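Local coordinates for nucleotidyl transferase AbiEii/AbiGii toxin family protein (Mycobacterium tuberculosis, PDB 6Y56), which acts as the nucleotidyltransferase toxin MenT4 of a toxin-antitoxin system and may, like related toxins, work by modifying tRNA, at residues A[17-20]-A[21-25]; A[46-49]-A[50-54]; A[168-171]-A[172-175]. One frame throughout, in Å; residues are numbered along the deposited sequence.

Contact 1: A[17-20]-A[21-25]; sequences EAYD and AALLD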
loop_
_atom_site.group_PDB
_atom_site.type_symbol
_atom_site.label_atom_id
_atom_site.label_comp_id
_atom_site.label_asym_id
_atom_site.label_seq_id
_atom_site.Cartn_x
_atom_site.Cartn_y
_atom_site.Cartn_z
ATOM N N GLU A 17 -19.977 -11.923 -2.649
ATOM C CA GLU A 17 -19.629 -10.559 -3.022
ATOM C C GLU A 17 -18.127 -10.334 -3.053
ATOM O O GLU A 17 -17.677 -9.365 -3.669
ATOM C CB GLU A 17 -20.269 -9.564 -2.056
ATOM C CG GLU A 17 -19.807 -9.695 -0.615
ATOM C CD GLU A 17 -20.777 -10.487 0.248
ATOM O OE1 GLU A 17 -21.474 -11.386 -0.286
ATOM O OE2 GLU A 17 -20.838 -10.207 1.467
ATOM N N ALA A 18 -17.350 -11.197 -2.406
ATOM C CA ALA A 18 -15.896 -11.068 -2.359
ATOM C C ALA A 18 -15.185 -11.994 -3.332
ATOM O O ALA A 18 -13.946 -12.036 -3.333
ATOM C CB ALA A 18 -15.375 -11.318 -0.943
ATOM N N TYR A 19 -15.923 -12.748 -4.148
ATOM C CA TYR A 19 -15.273 -13.686 -5.055
ATOM C C TYR A 19 -14.317 -12.971 -6.003
ATOM O O TYR A 19 -13.195 -13.442 -6.236
ATOM C CB TYR A 19 -16.323 -14.462 -5.855
ATOM C CG TYR A 19 -15.713 -15.449 -6.813
ATOM C CD1 TYR A 19 -15.415 -16.734 -6.402
ATOM C CD2 TYR A 19 -15.407 -15.088 -8.126
ATOM C CE1 TYR A 19 -14.843 -17.643 -7.262
ATOM C CE2 TYR A 19 -14.829 -15.988 -8.995
ATOM C CZ TYR A 19 -14.551 -17.268 -8.557
ATOM O OH TYR A 19 -13.975 -18.187 -9.409
ATOM N N ASP A 20 -14.750 -11.840 -6.571
ATOM C CA ASP A 20 -13.902 -11.133 -7.523
ATOM C C ASP A 20 -12.646 -10.597 -6.845
ATOM O O ASP A 20 -11.555 -10.649 -7.426
ATOM C CB ASP A 20 -14.684 -10.001 -8.193
ATOM C CG ASP A 20 -15.496 -10.472 -9.401
ATOM O OD1 ASP A 20 -15.549 -11.684 -9.669
ATOM O OD2 ASP A 20 -16.064 -9.604 -10.094
ATOM N N ALA A 21 -12.780 -10.072 -5.623
ATOM C CA ALA A 21 -11.601 -9.624 -4.885
ATOM C C ALA A 21 -10.653 -10.781 -4.599
ATOM O O ALA A 21 -9.428 -10.618 -4.658
ATOM C CB ALA A 21 -12.017 -8.953 -3.579
ATOM N N ALA A 22 -11.201 -11.965 -4.292
ATOM C CA ALA A 22 -10.363 -13.131 -4.044
ATOM C C ALA A 22 -9.656 -13.583 -5.314
ATOM O O ALA A 22 -8.486 -13.976 -5.268
ATOM C CB ALA A 22 -11.193 -14.268 -3.442
ATOM N N LEU A 23 -10.352 -13.535 -6.451
ATOM C CA LEU A 23 -9.718 -13.893 -7.712
ATOM C C LEU A 23 -8.603 -12.916 -8.056
ATOM O O LEU A 23 -7.538 -13.318 -8.537
ATOM C CB LEU A 23 -10.762 -13.952 -8.828
ATOM C CG LEU A 23 -10.285 -14.425 -10.203
ATOM C CD1 LEU A 23 -9.571 -15.748 -10.107
ATOM C CD2 LEU A 23 -11.451 -14.519 -11.180
ATOM N N LEU A 24 -8.828 -11.625 -7.798
ATOM C CA LEU A 24 -7.782 -10.629 -8.014
ATOM C C LEU A 24 -6.608 -10.852 -7.075
ATOM O O LEU A 24 -5.449 -10.726 -7.486
ATOM C CB LEU A 24 -8.355 -9.231 -7.810
ATOM C CG LEU A 24 -7.312 -8.107 -7.907
ATOM C CD1 LEU A 24 -6.651 -8.025 -9.283
ATOM C CD2 LEU A 24 -7.992 -6.801 -7.546
ATOM N N ASP A 25 -6.885 -11.190 -5.815
ATOM C CA ASP A 25 -5.823 -11.493 -4.859
ATOM C C ASP A 25 -4.919 -12.599 -5.396
ATOM O O ASP A 25 -3.680 -12.491 -5.362
ATOM C CB ASP A 25 -6.454 -11.898 -3.515
ATOM C CG ASP A 25 -5.425 -12.145 -2.424
ATOM O OD1 ASP A 25 -4.767 -11.176 -2.001
ATOM O OD2 ASP A 25 -5.264 -13.308 -1.979
HETATM O O HOH W 1 -15.394 -8.910 -5.128
#
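Tyr19 lays its ring obliquely beside Leu23 one turn further along the helix, with CE2 of Tyr19 4.3 Å from CD2 of Leu23, a loose apolar touch. The chi1 of Leu23, -175°, sets its CG anti to the backbone N, which brings the CD2 branch up beside that ring. The rim of the same ring also meets a polar neighbour: Asp20 OD1 lies at its edge, in plane, while OD2 forms a salt bridge with Arg121. Below the side chains the backbone is regular. Ala22 N donates to Ala18 O at 2.9 Å and Leu23 N to Tyr19 O at 2.9 Å, and Leu24 N reaches Asp20 O in the same way. One residue earlier the pattern changes. Glu17 O and Ala21 N stand 5.3 Å apart, and a water fills the interval, donating to Glu17 O at 2.7 Å and accepting from Ala21 N at 2.9 Å. Ala22 packs on helix 5-11, touching Val8 and His11. The first turn of helix 19-38 is thus held chiefly by its backbone, extended by one water, whereas the ring-to-leucine contact adds little, and the carboxylate of Asp20 spends its charge on a partner outside the turn.

Contact 2: A[46-49]-A[50-54]; sequences LVFK and GGTSL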
loop_
_atom_site.group_PDB
_atom_site.type_symbol
_atom_site.label_atom_id
_atom_site.label_comp_id
_atom_site.label_asym_id
_atom_site.label_seq_id
_atom_site.Cartn_x
_atom_site.Cartn_y
_atom_site.Cartn_z
ATOM N N LEU A 46 13.315 -0.989 -6.950
ATOM C CA LEU A 46 11.919 -1.421 -7.008
ATOM C C LEU A 46 11.592 -2.080 -5.675
ATOM O O LEU A 46 12.160 -3.129 -5.345
ATOM C CB LEU A 46 11.721 -2.393 -8.161
ATOM C CG LEU A 46 10.283 -2.819 -8.422
ATOM C CD1 LEU A 46 9.413 -1.645 -8.884
ATOM C CD2 LEU A 46 10.262 -3.953 -9.440
ATOM N N VAL A 47 10.706 -1.462 -4.900
ATOM C CA VAL A 47 10.309 -1.974 -3.592
ATOM C C VAL A 47 8.788 -2.057 -3.563
ATOM O O VAL A 47 8.107 -1.103 -3.948
ATOM C CB VAL A 47 10.838 -1.082 -2.447
ATOM C CG1 VAL A 47 10.350 -1.591 -1.106
ATOM C CG2 VAL A 47 12.359 -1.071 -2.459
ATOM N N PHE A 48 8.259 -3.192 -3.103
ATOM C CA PHE A 48 6.821 -3.404 -2.969
ATOM C C PHE A 48 6.332 -2.690 -1.711
ATOM O O PHE A 48 6.925 -2.828 -0.638
ATOM C CB PHE A 48 6.631 -4.921 -2.866
ATOM C CG PHE A 48 5.202 -5.408 -2.878
ATOM C CD1 PHE A 48 4.183 -4.723 -3.525
ATOM C CD2 PHE A 48 4.903 -6.618 -2.254
ATOM C CE1 PHE A 48 2.877 -5.216 -3.530
ATOM C CE2 PHE A 48 3.614 -7.117 -2.266
ATOM C CZ PHE A 48 2.605 -6.419 -2.901
ATOM N N LYS A 49 5.253 -1.921 -1.824
ATOM C CA LYS A 49 4.792 -1.128 -0.675
ATOM C C LYS A 49 3.265 -1.073 -0.644
ATOM O O LYS A 49 2.578 -1.838 -1.318
ATOM C CB LYS A 49 5.438 0.264 -0.667
ATOM C CG LYS A 49 5.027 1.161 -1.821
ATOM C CD LYS A 49 5.751 2.505 -1.703
ATOM C CE LYS A 49 5.229 3.514 -2.693
ATOM N NZ LYS A 49 4.320 4.442 -1.983
ATOM N N GLY A 50 2.736 -0.193 0.205
ATOM C CA GLY A 50 1.309 0.038 0.264
ATOM C C GLY A 50 0.530 -1.062 0.961
ATOM O O GLY A 50 1.064 -2.047 1.474
ATOM N N GLY A 51 -0.791 -0.880 0.947
ATOM C CA GLY A 51 -1.679 -1.798 1.644
ATOM C C GLY A 51 -1.611 -3.220 1.130
ATOM O O GLY A 51 -1.837 -4.160 1.885
ATOM N N THR A 52 -1.298 -3.408 -0.149
ATOM C CA THR A 52 -1.230 -4.775 -0.641
ATOM C C THR A 52 0.037 -5.482 -0.186
ATOM O O THR A 52 0.007 -6.696 0.031
ATOM C CB THR A 52 -1.419 -4.809 -2.153
ATOM O OG1 THR A 52 -2.611 -4.072 -2.455
ATOM C CG2 THR A 52 -1.571 -6.251 -2.673
ATOM N N SER A 53 1.139 -4.748 0.006
ATOM C CA SER A 53 2.303 -5.381 0.612
ATOM C C SER A 53 1.995 -5.802 2.040
ATOM O O SER A 53 2.452 -6.856 2.498
ATOM C CB SER A 53 3.538 -4.480 0.529
ATOM O OG SER A 53 3.494 -3.403 1.451
ATOM N N LEU A 54 1.177 -5.013 2.741
ATOM C CA LEU A 54 0.756 -5.385 4.084
ATOM C C LEU A 54 -0.048 -6.676 4.057
ATOM O O LEU A 54 0.194 -7.585 4.864
ATOM C CB LEU A 54 -0.047 -4.235 4.696
ATOM C CG LEU A 54 -0.564 -4.293 6.125
ATOM C CD1 LEU A 54 0.588 -4.222 7.115
ATOM C CD2 LEU A 54 -1.566 -3.153 6.345
#
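Phe48 swings its ring across Ser53, and the path from CB outward shows how. CG leaves CB anti to the backbone N (chi1 -173°), which brings the ring alongside the first turn of helix 50-59. CG then lies 3.9 Å from Ser53 CB, and CD2 keeps almost the same spacing. Further out, CE2 comes within 3.6 Å of Ser53 CA. At the far end of the ring CZ meets Ser53 N at 3.7 Å and the methyl CG2 of Thr52 at 4.2 Å. The sum is a CH-pi contact: Ser53 CB stands 3.7 Å from the centroid of the Phe48 ring and 9° off its normal, so it sits over the middle of one face. The hydroxyl of Ser53 turns back along the helix, where OG donates to Gly50 O at 2.8 Å, in the carbonyl plane and on a lone pair. Leu54 N gives that oxygen a second bond at 3.2 Å. Leu158 and Val160 also pack against Phe48, and Thr52 OG1 bonds to Asp68 O and Ser66 OG. A strand, 47-49, that turns through Gly50, at a positive phi, into a helix whose first turn (50-54) runs at 90° to it, with the sequence Gly-Gly-Thr-Ser, is consistent with the GG/GS motif of the nucleotidyltransferase fold, which in relatives lies near the bound nucleotide.

Contact 3: A[168-171]-A[172-175]; sequences AEKL and ARYR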
loop_
_atom_site.group_PDB
_atom_site.type_symbol
_atom_site.label_atom_id
_atom_site.label_comp_id
_atom_site.label_asym_id
_atom_site.label_seq_id
_atom_site.Cartn_x
_atom_site.Cartn_y
_atom_site.Cartn_z
ATOM N N ALA A 168 3.897 5.433 8.355
ATOM C CA ALA A 168 4.033 6.866 8.096
ATOM C C ALA A 168 3.377 7.260 6.775
ATOM O O ALA A 168 2.733 8.312 6.687
ATOM C CB ALA A 168 5.510 7.268 8.116
ATOM N N GLU A 169 3.519 6.426 5.733
ATOM C CA GLU A 169 2.872 6.725 4.461
ATOM C C GLU A 169 1.354 6.688 4.589
ATOM O O GLU A 169 0.650 7.527 4.010
ATOM C CB GLU A 169 3.349 5.753 3.381
ATOM C CG GLU A 169 4.779 6.011 2.942
ATOM C CD GLU A 169 5.086 5.518 1.542
ATOM O OE1 GLU A 169 4.281 4.755 0.967
ATOM O OE2 GLU A 169 6.153 5.892 1.026
ATOM N N LYS A 170 0.827 5.735 5.353
ATOM C CA LYS A 170 -0.618 5.680 5.554
ATOM C C LYS A 170 -1.111 6.918 6.274
ATOM O O LYS A 170 -2.128 7.508 5.890
ATOM C CB LYS A 170 -0.990 4.433 6.355
ATOM C CG LYS A 170 -1.008 3.142 5.561
ATOM C CD LYS A 170 -2.249 3.068 4.687
ATOM C CE LYS A 170 -2.131 1.913 3.727
ATOM N NZ LYS A 170 -3.379 1.794 2.947
ATOM N N LEU A 171 -0.380 7.348 7.301
ATOM C CA LEU A 171 -0.761 8.546 8.034
ATOM C C LEU A 171 -0.651 9.794 7.173
ATOM O O LEU A 171 -1.415 10.754 7.354
ATOM C CB LEU A 171 0.139 8.683 9.259
ATOM C CG LEU A 171 -0.054 7.646 10.362
ATOM C CD1 LEU A 171 1.110 7.672 11.352
ATOM C CD2 LEU A 171 -1.398 7.881 11.052
ATOM N N ALA A 172 0.320 9.815 6.260
ATOM C CA ALA A 172 0.479 10.964 5.379
ATOM C C ALA A 172 -0.706 11.109 4.437
ATOM O O ALA A 172 -1.154 12.226 4.163
ATOM C CB ALA A 172 1.791 10.848 4.600
ATOM N N ARG A 173 -1.229 10.007 3.929
ATOM C CA ARG A 173 -2.424 10.125 3.099
ATOM C C ARG A 173 -3.661 10.412 3.938
ATOM O O ARG A 173 -4.506 11.225 3.542
ATOM C CB ARG A 173 -2.628 8.868 2.274
ATOM C CG ARG A 173 -3.886 8.971 1.417
ATOM C CD ARG A 173 -3.787 8.105 0.185
ATOM N NE ARG A 173 -3.930 6.698 0.527
ATOM C CZ ARG A 173 -3.644 5.701 -0.300
ATOM N NH1 ARG A 173 -3.181 5.965 -1.515
ATOM N NH2 ARG A 173 -3.812 4.446 0.091
ATOM N N TYR A 174 -3.779 9.753 5.097
ATOM C CA TYR A 174 -4.908 9.978 5.996
ATOM C C TYR A 174 -5.036 11.445 6.359
ATOM O O TYR A 174 -6.153 11.955 6.523
ATOM C CB TYR A 174 -4.675 9.133 7.247
ATOM C CG TYR A 174 -5.852 8.891 8.157
ATOM C CD1 TYR A 174 -6.864 8.005 7.812
ATOM C CD2 TYR A 174 -5.908 9.493 9.402
ATOM C CE1 TYR A 174 -7.924 7.762 8.680
ATOM C CE2 TYR A 174 -6.951 9.258 10.270
ATOM C CZ TYR A 174 -7.949 8.400 9.904
ATOM O OH TYR A 174 -8.986 8.181 10.789
ATOM N N ARG A 175 -3.907 12.139 6.472
ATOM C CA ARG A 175 -3.897 13.551 6.805
ATOM C C ARG A 175 -4.558 14.392 5.718
ATOM O O ARG A 175 -5.060 15.492 6.002
ATOM C CB ARG A 175 -2.439 13.943 7.005
ATOM C CG ARG A 175 -2.197 15.366 7.247
ATOM C CD ARG A 175 -1.903 16.132 5.975
ATOM N NE ARG A 175 -2.086 17.509 6.334
ATOM C CZ ARG A 175 -1.765 18.547 5.587
ATOM N NH1 ARG A 175 -1.975 19.759 6.066
ATOM N NH2 ARG A 175 -1.217 18.381 4.385
#
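Lys170 and Arg173 run side by side in the same direction from neighbouring turns of helix 163-174, bringing NZ of Lys170 to 3.9 Å from NH2 of Arg173, obliquely to the guanidinium. Two bends give this pairing: the lysine chain kinks at chi2 (-75°), and the arginine folds at chi3 (74°). What gathers the cations is the acidic group beyond them. Asp182 takes Lys170 NZ on OD1 and Arg173 NE on OD2, and Asp185 provides a second salt bridge for the lysine.

The starting point of each side chain is fixed by a continuous i to i+4 run of backbone hydrogen bonds. It opens with Ala172 N donating to Ala168 O at 2.9 Å, proceeds through Arg173 N to Glu169 O and Tyr174 N to Lys170 O, and closes with Arg175 N donating to Leu171 O at 3.0 Å. Side-chain carbons close in on the same carbonyls: CB of Tyr174 lies 3.3 Å from Lys170 O, and CB of Ala172 is 3.4 Å from Ala168 O.

Further out, Leu171 packs against Val199 and Leu186, tying the helix to helices 196-212 and 180-189. Tyr174 makes a cation-pi contact with Arg230, and Arg175 reaches Asp225 and Thr218 O. The one acid of the segment, Glu169, pairs through OE2 with Lys206 of helix 196-212. Charges of both signs are therefore matched across helices: the two cations approach closely because they share Asp182, with Asp185 adding a further carboxylate, and the bonds made by these long chains join the helix to the helical part of the fold around it.

Contact 2 lies near the middle of the molecule, its centre about 5 Å from the chain centre, whereas contact 3 sits about 11 Å out and contact 1 about 18 Å; most touching residues are buried in all three. Contact 1 covers the start of helix 19-38 and contact 3 the last turns of helix 163-174; both are held by backbone bonds, on opposite sides of the chain centre. Contact 2 instead spans a strand-to-helix turn and relies on a ring face. Contacts 2 and 3 meet through a salt bridge, Lys49 NZ to Glu169 OE1 at 3.0 Å, which joins the sheet region to helix 163-174. Contact 1 touches neither, its nearest atoms being about 6 Å from contact 2.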